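Local coordinates for protein putative XRE-family transcriptional regulator (Rhodococcus sp., PDB 2OFY) that probably binds DNA through a helix-turn-helix domain of the XRE family and so is likely to act as a transcriptional regulator, at residues 4-7 with 8-12; 23-27 with 28-32; 54-57 with 58-61. All coordinates share one frame; numbering follows the deposited sequence.

Contact 1. Residues 4-7 with 8-12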
loop_
_atom_site.group_PDB
_atom_site.type_symbol
_atom_site.label_atom_id
_atom_site.label_comp_id
_atom_site.label_asym_id
_atom_site.label_seq_id
_atom_site.Cartn_x
_atom_site.Cartn_y
_atom_site.Cartn_z
ATOM N N VAL A 4 3.390 20.202 -2.912
ATOM C CA VAL A 4 4.305 19.283 -2.215
ATOM C C VAL A 4 5.057 18.446 -3.265
ATOM O O VAL A 4 4.443 17.589 -3.912
ATOM C CB VAL A 4 3.532 18.252 -1.343
ATOM C CG1 VAL A 4 2.783 17.247 -2.240
ATOM C CG2 VAL A 4 4.492 17.427 -0.500
ATOM N N PRO A 5 6.373 18.673 -3.446
ATOM C CA PRO A 5 7.084 17.802 -4.415
ATOM C C PRO A 5 7.422 16.458 -3.797
ATOM O O PRO A 5 7.574 16.384 -2.562
ATOM C CB PRO A 5 8.394 18.549 -4.670
ATOM C CG PRO A 5 8.275 19.874 -3.969
ATOM C CD PRO A 5 7.274 19.690 -2.879
ATOM N N LEU A 6 7.519 15.415 -4.633
ATOM C CA LEU A 6 8.031 14.142 -4.228
ATOM C C LEU A 6 9.504 14.299 -3.979
ATOM O O LEU A 6 10.166 15.153 -4.574
ATOM C CB LEU A 6 7.856 13.094 -5.359
ATOM C CG LEU A 6 6.434 12.711 -5.780
ATOM C CD1 LEU A 6 6.422 12.221 -7.186
ATOM C CD2 LEU A 6 5.807 11.659 -4.816
ATOM N N THR A 7 10.017 13.430 -3.133
ATOM C CA THR A 7 11.439 13.348 -2.926
ATOM C C THR A 7 11.980 12.421 -4.017
ATOM O O THR A 7 11.210 11.674 -4.645
ATOM C CB THR A 7 11.737 12.797 -1.511
ATOM O OG1 THR A 7 11.349 11.426 -1.467
ATOM C CG2 THR A 7 10.935 13.592 -0.423
ATOM N N ALA A 8 13.299 12.455 -4.242
ATOM C CA ALA A 8 13.909 11.559 -5.220
ATOM C C ALA A 8 13.535 10.095 -4.876
ATOM O O ALA A 8 13.134 9.309 -5.735
ATOM C CB ALA A 8 15.419 11.748 -5.253
ATOM N N GLU A 9 13.622 9.772 -3.591
ATOM C CA GLU A 9 13.313 8.408 -3.118
ATOM C C GLU A 9 11.861 7.971 -3.397
ATOM O O GLU A 9 11.601 6.825 -3.835
ATOM C CB GLU A 9 13.699 8.306 -1.630
ATOM C CG GLU A 9 15.197 8.547 -1.382
ATOM C CD GLU A 9 15.759 9.943 -1.815
ATOM O OE1 GLU A 9 15.340 11.036 -1.299
ATOM O OE2 GLU A 9 16.671 9.936 -2.685
ATOM N N GLU A 10 10.901 8.861 -3.179
ATOM C CA GLU A 10 9.514 8.565 -3.492
ATOM C C GLU A 10 9.247 8.299 -4.980
ATOM O O GLU A 10 8.562 7.354 -5.363
ATOM C CB GLU A 10 8.608 9.663 -2.994
ATOM C CG GLU A 10 8.544 9.673 -1.444
ATOM C CD GLU A 10 8.061 10.961 -0.871
ATOM O OE1 GLU A 10 8.031 11.973 -1.603
ATOM O OE2 GLU A 10 7.710 10.972 0.336
ATOM N N LEU A 11 9.789 9.175 -5.821
ATOM C CA LEU A 11 9.594 8.990 -7.265
ATOM C C LEU A 11 10.203 7.685 -7.715
ATOM O O LEU A 11 9.580 6.898 -8.483
ATOM C CB LEU A 11 10.218 10.186 -7.987
ATOM C CG LEU A 11 10.275 10.083 -9.523
ATOM C CD1 LEU A 11 8.839 9.892 -10.040
ATOM C CD2 LEU A 11 10.983 11.277 -10.177
ATOM N N GLU A 12 11.420 7.428 -7.240
ATOM C CA GLU A 12 12.102 6.200 -7.642
ATOM C C GLU A 12 11.338 4.950 -7.159
ATOM O O GLU A 12 11.223 3.981 -7.920
ATOM C CB GLU A 12 13.532 6.213 -7.122
ATOM C CG GLU A 12 14.404 5.141 -7.729
ATOM C CD GLU A 12 15.846 5.245 -7.252
ATOM O OE1 GLU A 12 16.098 5.547 -6.057
ATOM O OE2 GLU A 12 16.730 5.061 -8.098
HETATM O O HOH W 1 6.459 14.275 -1.065
#
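Thr-7 and Glu-10 close the start of a helix on each other in a reciprocal pair of bonds, a capping box. The hydroxyl OG1 of Thr-7 accepts from the backbone N of Glu-10 at 3.1 Å, and in return the backbone N of Thr-7 donates to OE1 of Glu-10 at 2.9 Å. The second bond is nearly straight at the hydrogen (168°), but it reaches OE1 from above the carboxylate, 38° out of its plane. Thr-7 can cap because OG1 stands between its own backbone N and carbonyl carbon (chi1 69°), facing the first turn; its methyl CG2 then packs 3.5 Å from Glu-10 OE1. The first regular helical bond follows, from Leu-11 N to Thr-7 O at 3.1 Å.

The closest contacts gather around this box. OE1 of Glu-10 is gripped a second time, by a water that also donates to Pro-5 O, so that the carboxylate ties the incoming chain to the helix from two points. Leu-6 lies more loosely beside it, with CD2 3.9 Å from Glu-10 CB, and its CD1 merely grazes Leu-11 CB at 4.4 Å. Most of the residues involved remain exposed to solvent. The contact thus forms a surface cap where the N-terminal loop enters helix 8-25, at the end of that helix remote from helix 30-37.

Contact 2. Residues 23-27 with 28-32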
loop_
_atom_site.group_PDB
_atom_site.type_symbol
_atom_site.label_atom_id
_atom_site.label_comp_id
_atom_site.label_asym_id
_atom_site.label_seq_id
_atom_site.Cartn_x
_atom_site.Cartn_y
_atom_site.Cartn_z
ATOM N N SER A 23 6.250 -5.873 -15.539
ATOM C CA SER A 23 6.927 -7.147 -15.832
ATOM C C SER A 23 6.014 -8.292 -15.417
ATOM O O SER A 23 5.919 -9.308 -16.133
ATOM C CB SER A 23 8.243 -7.231 -15.052
ATOM O OG SER A 23 9.159 -6.295 -15.607
ATOM N N ALA A 24 5.334 -8.169 -14.268
ATOM C CA ALA A 24 4.410 -9.241 -13.813
ATOM C C ALA A 24 3.218 -9.422 -14.761
ATOM O O ALA A 24 2.780 -10.553 -15.045
ATOM C CB ALA A 24 3.932 -9.043 -12.402
ATOM N N ARG A 25 2.765 -8.325 -15.341
ATOM C CA ARG A 25 1.673 -8.402 -16.318
ATOM C C ARG A 25 2.151 -9.176 -17.563
ATOM O O ARG A 25 1.410 -10.020 -18.092
ATOM C CB ARG A 25 1.155 -7.015 -16.657
ATOM C CG ARG A 25 0.003 -7.088 -17.683
ATOM C CD ARG A 25 -0.716 -5.765 -17.802
ATOM N NE ARG A 25 0.134 -4.664 -18.262
ATOM C CZ ARG A 25 0.482 -4.432 -19.540
ATOM N NH1 ARG A 25 0.145 -5.276 -20.565
ATOM N NH2 ARG A 25 1.199 -3.340 -19.809
ATOM N N GLY A 26 3.385 -8.925 -18.004
ATOM C CA GLY A 26 3.937 -9.720 -19.117
ATOM C C GLY A 26 3.025 -9.574 -20.316
ATOM O O GLY A 26 2.710 -8.441 -20.704
ATOM N N ASP A 27 2.590 -10.692 -20.918
ATOM C CA ASP A 27 1.793 -10.606 -22.141
ATOM C C ASP A 27 0.305 -10.403 -21.948
ATOM O O ASP A 27 -0.455 -10.351 -22.939
ATOM C CB ASP A 27 2.048 -11.842 -23.020
ATOM C CG ASP A 27 3.497 -11.974 -23.394
ATOM O OD1 ASP A 27 4.127 -10.917 -23.645
ATOM O OD2 ASP A 27 4.025 -13.115 -23.443
HETATM N N MSE A 28 -0.130 -10.340 -20.698
HETATM C CA MSE A 28 -1.532 -10.190 -20.398
HETATM C C MSE A 28 -2.001 -8.775 -20.789
HETATM O O MSE A 28 -1.221 -7.811 -20.764
HETATM C CB MSE A 28 -1.810 -10.436 -18.904
HETATM C CG MSE A 28 -1.482 -11.832 -18.386
HETATM SE SE MSE A 28 -1.431 -11.670 -16.411
HETATM C CE MSE A 28 -3.414 -11.242 -16.283
ATOM N N SER A 29 -3.276 -8.677 -21.159
ATOM C CA SER A 29 -3.863 -7.454 -21.634
ATOM C C SER A 29 -3.963 -6.393 -20.526
ATOM O O SER A 29 -4.385 -6.704 -19.410
ATOM C CB SER A 29 -5.283 -7.797 -22.107
ATOM O OG SER A 29 -6.074 -6.646 -22.202
HETATM N N MSE A 30 -3.640 -5.140 -20.831
HETATM C CA MSE A 30 -3.921 -4.076 -19.839
HETATM C C MSE A 30 -5.409 -3.969 -19.509
HETATM O O MSE A 30 -5.794 -3.694 -18.363
HETATM C CB MSE A 30 -3.430 -2.729 -20.322
HETATM C CG MSE A 30 -1.916 -2.630 -20.437
HETATM SE SE MSE A 30 -1.547 -0.759 -20.893
HETATM C CE MSE A 30 -1.697 -0.322 -19.139
ATOM N N VAL A 31 -6.264 -4.191 -20.504
ATOM C CA VAL A 31 -7.704 -4.039 -20.267
ATOM C C VAL A 31 -8.144 -5.134 -19.322
ATOM O O VAL A 31 -8.907 -4.896 -18.395
ATOM C CB VAL A 31 -8.513 -4.181 -21.570
ATOM C CG1 VAL A 31 -10.015 -4.183 -21.240
ATOM C CG2 VAL A 31 -8.147 -3.042 -22.518
ATOM N N THR A 32 -7.679 -6.348 -19.565
ATOM C CA THR A 32 -8.108 -7.430 -18.715
ATOM C C THR A 32 -7.645 -7.225 -17.257
ATOM O O THR A 32 -8.425 -7.371 -16.308
ATOM C CB THR A 32 -7.616 -8.731 -19.262
ATOM O OG1 THR A 32 -8.150 -8.879 -20.602
ATOM C CG2 THR A 32 -8.072 -9.837 -18.384
HETATM O O HOH W 2 1.268 -7.198 -22.875
#
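The carbonyl oxygen of Met-28 is held by the guanidinium of Arg-25 and, more weakly, by a water. NH1 of Arg-25 donates to Met-28 O at 2.9 Å, with the oxygen only 2° out of the guanidinium plane, so the bond is made at the edge of the flat group. The water donates to Gly-26 O and weakly to Met-28 O, bridging two carbonyls of the bend. Arg-25 reaches this position with CG anti to its backbone N (chi1 -180°) and a bend at chi3, which carries the chain past the Met-28 carbonyl; CG itself lies 3.4 Å from Met-28 O. The CG of Met-30 is modelled over one face of the guanidinium, but too close to it, so that this detail is doubtful. NE of Arg-25 forms a salt bridge with Glu-48, and NH2 is also hydrogen-bonded outside the two segments.

The backbone itself forms a type II' beta turn from Arg-25 to Met-28, closed by Met-28 N donating to Arg-25 O at 3.0 Å. Gly-26 leaves the helical conformation with positive phi (58°), as the second position of such a turn requires. The base of the selenomethionine side chain of Met-28 passes the same carbonyl, CB 3.3 Å from Arg-25 O, before its end leads away. Ser-29 then begins the next helix as its N-cap: OG accepts from Thr-32 N at 3.1 Å and weakly from Val-31 N.

The turn therefore joins the end of helix 8-25 to the start of helix 30-37. Met-30 packs against Leu-44, Arg-45 and Glu-48 of helix 41-48, and Arg-25 and Met-28 both touch Val-33 and Leu-67.

Contact 3. Residues 54-57 with 58-61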
loop_
_atom_site.group_PDB
_atom_site.type_symbol
_atom_site.label_atom_id
_atom_site.label_comp_id
_atom_site.label_asym_id
_atom_site.label_seq_id
_atom_site.Cartn_x
_atom_site.Cartn_y
_atom_site.Cartn_z
ATOM N N THR A 54 1.175 9.237 -5.363
ATOM C CA THR A 54 1.098 8.334 -4.203
ATOM C C THR A 54 0.160 7.127 -4.506
ATOM O O THR A 54 -1.027 7.213 -4.284
ATOM C CB THR A 54 0.644 9.145 -2.941
ATOM O OG1 THR A 54 -0.648 9.700 -3.165
ATOM C CG2 THR A 54 1.571 10.283 -2.726
ATOM N N PRO A 55 0.684 6.035 -5.076
ATOM C CA PRO A 55 -0.212 4.886 -5.388
ATOM C C PRO A 55 -0.953 4.378 -4.143
ATOM O O PRO A 55 -0.373 4.326 -3.047
ATOM C CB PRO A 55 0.758 3.812 -5.908
ATOM C CG PRO A 55 1.942 4.584 -6.389
ATOM C CD PRO A 55 2.068 5.794 -5.521
ATOM N N ALA A 56 -2.219 4.049 -4.304
ATOM C CA ALA A 56 -3.073 3.684 -3.159
ATOM C C ALA A 56 -2.838 2.205 -2.803
ATOM O O ALA A 56 -2.718 1.355 -3.690
ATOM C CB ALA A 56 -4.570 3.908 -3.491
ATOM N N PHE A 57 -2.782 1.907 -1.497
ATOM C CA PHE A 57 -2.542 0.530 -1.045
ATOM C C PHE A 57 -3.556 -0.433 -1.674
ATOM O O PHE A 57 -3.176 -1.515 -2.180
ATOM C CB PHE A 57 -2.744 0.437 0.484
ATOM C CG PHE A 57 -2.591 -0.964 0.994
ATOM C CD1 PHE A 57 -1.329 -1.577 1.026
ATOM C CD2 PHE A 57 -3.718 -1.691 1.419
ATOM C CE1 PHE A 57 -1.216 -2.903 1.444
ATOM C CE2 PHE A 57 -3.577 -3.018 1.855
ATOM C CZ PHE A 57 -2.335 -3.612 1.848
ATOM N N PHE A 58 -4.833 -0.066 -1.616
ATOM C CA PHE A 58 -5.897 -1.006 -2.066
ATOM C C PHE A 58 -5.843 -1.239 -3.569
ATOM O O PHE A 58 -6.068 -2.361 -4.017
ATOM C CB PHE A 58 -7.251 -0.611 -1.507
ATOM C CG PHE A 58 -7.340 -0.903 -0.030
ATOM C CD1 PHE A 58 -7.346 -2.241 0.425
ATOM C CD2 PHE A 58 -7.241 0.136 0.903
ATOM C CE1 PHE A 58 -7.364 -2.500 1.780
ATOM C CE2 PHE A 58 -7.269 -0.104 2.233
ATOM C CZ PHE A 58 -7.337 -1.409 2.702
ATOM N N THR A 59 -5.418 -0.225 -4.308
ATOM C CA THR A 59 -5.221 -0.390 -5.768
ATOM C C THR A 59 -4.066 -1.324 -6.109
ATOM O O THR A 59 -4.234 -2.227 -6.944
ATOM C CB THR A 59 -5.073 0.946 -6.436
ATOM O OG1 THR A 59 -6.274 1.694 -6.139
ATOM C CG2 THR A 59 -4.893 0.761 -7.961
ATOM N N ILE A 60 -2.933 -1.138 -5.442
ATOM C CA ILE A 60 -1.780 -1.989 -5.713
ATOM C C ILE A 60 -2.115 -3.440 -5.291
ATOM O O ILE A 60 -1.764 -4.416 -5.996
ATOM C CB ILE A 60 -0.536 -1.447 -5.031
ATOM C CG1 ILE A 60 -0.194 -0.040 -5.561
ATOM C CG2 ILE A 60 0.601 -2.412 -5.170
ATOM C CD1 ILE A 60 -0.037 0.070 -7.102
ATOM N N ALA A 61 -2.787 -3.576 -4.143
ATOM C CA ALA A 61 -3.225 -4.875 -3.694
ATOM C C ALA A 61 -4.104 -5.562 -4.741
ATOM O O ALA A 61 -3.992 -6.729 -4.959
ATOM C CB ALA A 61 -3.988 -4.723 -2.357
#
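Phe-57 drives the edge of its ring into the face of the Phe-58 ring, a T-shaped pair of sequence neighbours. CD2 of Phe-57 stands 3.6 Å above the Phe-58 plane, over the middle of the ring, and CE2 comes within 3.8 Å of Phe-58 CE1. The planes meet at 83° and the centroids lie 5.0 Å apart. Different first torsions bring the two rings together: CG of Phe-57 is anti to the backbone N (chi1 177°), whereas CG of Phe-58 is anti to the carbonyl carbon (chi1 -72°).

On the inner side of the same turn, Pro-55 and Ile-60 meet through apolar atoms, with Pro-55 CB 4.0 Å from Ile-60 CG1. That CG1 also lies 3.4 Å from Ala-56 O, flanking the carbonyl that accepts from Ile-60 N at 3.1 Å. Ala-56 occupies the N-cap position, but its methyl has no capping group; CB simply rests near Thr-59 OG1. The next helical bond, Ala-61 N to Phe-57 O, measures 2.9 Å.

Ile-60 meets Leu-17, Leu-21, Ile-47 and Leu-71 of its own chain and also Phe-57 of the second subunit. On that subunit Phe-57 packs against its counterpart Phe-57, and Phe-58 makes a cation-pi contact with Arg-13, while Pro-55 and Phe-57 add backbone hydrogen bonds. The first turn of helix 57-66 thus combines the hydrophobic core of an all-helical helix-turn-helix domain, as in XRE-family regulators, with a subunit interface rich in aromatic side chains.

The three contacts follow one another along the chain, without nesting or crossing. Contact 1 begins helix 8-25 at the end of the N-terminal loop, and contact 2 turns the chain from the end of that helix into helix 30-37. They lie on opposite sides of the chain's centre, with their own centres about 27 Å apart. Contact 3 comes later, where the loop after helix 41-48 enters helix 57-66, closer to the middle of the fold and about 17 and 18 Å, centre to centre, from contacts 1 and 2. None touches another directly; helix 8-25 links the first two and packs against Ile-60. Contact 3 is the one of the three that meets the second subunit.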